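Nitrogenase molybdenum-iron protein alpha chain (Clostridium pasteurianum, PDB 4WN9) forms part of the nitrogenase complex, in which it carries the iron-molybdenum cofactor and shares an [8Fe-7S] cluster with the beta chain during reduction of dinitrogen to ammonia. Local coordinates at residues N209-Y214 and A236-D241. Numbering follows the deposited sequence.
Sequences NVLGEY and ATLTGD. With ICS (iron-sulfur-molybdenum cluster with interstitial carbon), chain F.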
loop_
_atom_site.group_PDB
_atom_site.type_symbol
_atom_site.label_atom_id
_atom_site.label_comp_id
_atom_site.label_asym_id
_atom_site.label_seq_id
_atom_site.Cartn_x
_atom_site.Cartn_y
_atom_site.Cartn_z
ATOM N N ASN A 209 -1.561 -40.810 21.812
ATOM C CA ASN A 209 -1.187 -40.253 20.522
ATOM C C ASN A 209 -2.462 -39.825 19.813
ATOM O O ASN A 209 -3.488 -40.495 19.928
ATOM C CB ASN A 209 -0.495 -41.301 19.638
ATOM C CG ASN A 209 0.788 -41.848 20.238
ATOM O OD1 ASN A 209 1.639 -41.104 20.736
ATOM N ND2 ASN A 209 0.949 -43.160 20.156
ATOM N N VAL A 210 -2.413 -38.710 19.092
ATOM C CA VAL A 210 -3.470 -38.385 18.123
ATOM C C VAL A 210 -2.942 -38.722 16.722
ATOM O O VAL A 210 -1.903 -38.207 16.293
ATOM C CB VAL A 210 -3.935 -36.915 18.219
ATOM C CG1 VAL A 210 -5.083 -36.638 17.257
ATOM C CG2 VAL A 210 -4.364 -36.587 19.646
ATOM N N LEU A 211 -3.641 -39.632 16.050
ATOM C CA LEU A 211 -3.240 -40.134 14.742
ATOM C C LEU A 211 -4.077 -39.529 13.621
ATOM O O LEU A 211 -5.279 -39.343 13.757
ATOM C CB LEU A 211 -3.389 -41.655 14.685
ATOM C CG LEU A 211 -2.747 -42.481 15.798
ATOM C CD1 LEU A 211 -2.909 -43.960 15.476
ATOM C CD2 LEU A 211 -1.279 -42.125 15.985
ATOM N N GLY A 212 -3.438 -39.272 12.488
ATOM C CA GLY A 212 -4.134 -38.682 11.356
ATOM C C GLY A 212 -4.623 -37.300 11.729
ATOM O O GLY A 212 -5.827 -37.021 11.658
ATOM N N GLU A 213 -3.688 -36.450 12.161
ATOM C CA GLU A 213 -3.999 -35.054 12.518
ATOM C C GLU A 213 -2.792 -34.206 12.174
ATOM O O GLU A 213 -1.677 -34.517 12.584
ATOM C CB GLU A 213 -4.336 -34.930 14.007
ATOM C CG GLU A 213 -4.303 -33.512 14.546
ATOM C CD GLU A 213 -5.220 -32.566 13.807
ATOM O OE1 GLU A 213 -4.754 -31.454 13.464
ATOM O OE2 GLU A 213 -6.402 -32.925 13.576
ATOM N N TYR A 214 -2.999 -33.132 11.421
ATOM C CA TYR A 214 -1.857 -32.470 10.797
ATOM C C TYR A 214 -1.705 -31.010 11.164
ATOM O O TYR A 214 -0.880 -30.291 10.590
ATOM C CB TYR A 214 -1.968 -32.682 9.300
ATOM C CG TYR A 214 -2.110 -34.152 9.003
ATOM C CD1 TYR A 214 -0.998 -34.975 9.000
ATOM C CD2 TYR A 214 -3.353 -34.731 8.799
ATOM C CE1 TYR A 214 -1.106 -36.329 8.743
ATOM C CE2 TYR A 214 -3.474 -36.092 8.557
ATOM C CZ TYR A 214 -2.334 -36.883 8.534
ATOM O OH TYR A 214 -2.402 -38.239 8.276
ATOM N N ALA A 236 2.472 -38.148 21.264
ATOM C CA ALA A 236 2.737 -37.842 19.858
ATOM C C ALA A 236 1.478 -37.516 19.052
ATOM O O ALA A 236 0.415 -38.097 19.265
ATOM C CB ALA A 236 3.490 -38.993 19.205
ATOM N N THR A 237 1.616 -36.573 18.124
ATOM C CA THR A 237 0.583 -36.294 17.142
ATOM C C THR A 237 1.152 -36.604 15.758
ATOM O O THR A 237 2.138 -35.991 15.346
ATOM C CB THR A 237 0.155 -34.823 17.199
ATOM O OG1 THR A 237 -0.452 -34.549 18.467
ATOM C CG2 THR A 237 -0.841 -34.494 16.078
ATOM N N LEU A 238 0.558 -37.568 15.053
ATOM C CA LEU A 238 1.054 -37.930 13.726
ATOM C C LEU A 238 0.261 -37.228 12.617
ATOM O O LEU A 238 -0.875 -37.609 12.352
ATOM C CB LEU A 238 1.001 -39.446 13.540
ATOM C CG LEU A 238 2.290 -40.179 13.953
ATOM C CD1 LEU A 238 2.679 -39.888 15.398
ATOM C CD2 LEU A 238 2.136 -41.674 13.724
ATOM N N THR A 239 0.832 -36.208 11.970
ATOM C CA THR A 239 2.194 -35.714 12.197
ATOM C C THR A 239 2.240 -34.182 12.431
ATOM O O THR A 239 3.309 -33.566 12.333
ATOM C CB THR A 239 3.066 -35.992 10.969
ATOM O OG1 THR A 239 2.433 -35.425 9.814
ATOM C CG2 THR A 239 3.255 -37.482 10.749
ATOM N N GLY A 240 1.102 -33.571 12.728
ATOM C CA GLY A 240 1.032 -32.117 12.932
ATOM C C GLY A 240 1.866 -31.576 14.095
ATOM O O GLY A 240 1.704 -32.010 15.241
ATOM N N ASP A 241 2.727 -30.606 13.784
ATOM C CA ASP A 241 3.757 -30.068 14.700
ATOM C C ASP A 241 4.685 -31.130 15.289
ATOM O O ASP A 241 5.253 -30.928 16.342
ATOM C CB ASP A 241 3.129 -29.263 15.832
ATOM C CG ASP A 241 4.129 -28.331 16.524
ATOM O OD1 ASP A 241 5.091 -27.876 15.873
ATOM O OD2 ASP A 241 3.939 -28.045 17.727
HETATM FE FE1 ICS F . -7.062 -36.921 6.231
HETATM MO MO1 ICS F . -6.795 -31.539 1.838
HETATM FE FE2 ICS F . -6.227 -36.112 3.847
HETATM FE FE3 ICS F . -6.130 -34.443 5.931
HETATM FE FE4 ICS F . -8.472 -35.156 4.922
HETATM FE FE5 ICS F . -8.355 -33.188 3.279
HETATM FE FE6 ICS F . -6.108 -34.091 2.236
HETATM FE FE7 ICS F . -6.047 -32.456 4.244
HETATM C CX ICS F . -6.937 -34.261 4.094
HETATM S S1A ICS F . -8.091 -37.323 4.249
HETATM S S1B ICS F . -7.901 -33.447 1.085
HETATM S S2A ICS F . -4.945 -36.373 5.693
HETATM S S2B ICS F . -5.271 -36.072 1.827
HETATM S S3A ICS F . -10.223 -34.074 4.182
HETATM S S3B ICS F . -4.676 -32.413 2.455
HETATM S S4A ICS F . -7.980 -35.000 7.128
HETATM S S4B ICS F . -7.800 -31.116 3.909
HETATM S S5A ICS F . -5.181 -32.454 6.288
#
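Val-210 is gripped from both of its peptide groups by the neighbouring parallel strand. Its N donates to Ala-236 O, and its O accepts Leu-238 N at 2.8 Å, almost head-on to the carbonyl. Past Leu-211 the register slips by one residue at a beta bulge, where Gly-212 adopts positive phi and the peptide between Leu-238 and Thr-239 is cis. Pairing nevertheless resumes: Glu-213 N points very straight (174°) at Leu-238 O over 3.0 Å, and Glu-213 O receives Gly-240 N on a lone pair. Gly-240 CA lies 3.4 Å from Tyr-214 C, and a beta carbon there would run into that atom.

Helix 219-230 connects the two strands in a right-handed beta-alpha-beta crossover of a four-stranded parallel sheet, 233-239 being outermost within this chain; as in other Rossmann-like folds, the cofactor lies beyond the C-terminal ends of the strands.

Apolar contacts fall on both faces. Leu-211 and Leu-238 run side by side, their CD2 atoms 4.1 Å apart, with Ile-264 of helix 261-275 against the former. On the helix 219-230 face, Thr-237 CG2, anti to its backbone N, meets Glu-213 CG at 3.9 Å, while the Glu-213 carboxylate turns to Asn-215 N.

Tyr-214 joins the sheet to the cofactor. Thr-239 OG1, hydrogen-bonded to Val-60 O, sits in the ring plane at the CD1 edge, 3.6 Å away; CE2, across the ring, comes within 3.2 Å of S2A of the iron-molybdenum cluster, and the hydroxyl is hydrogen-bonded to Ser-263.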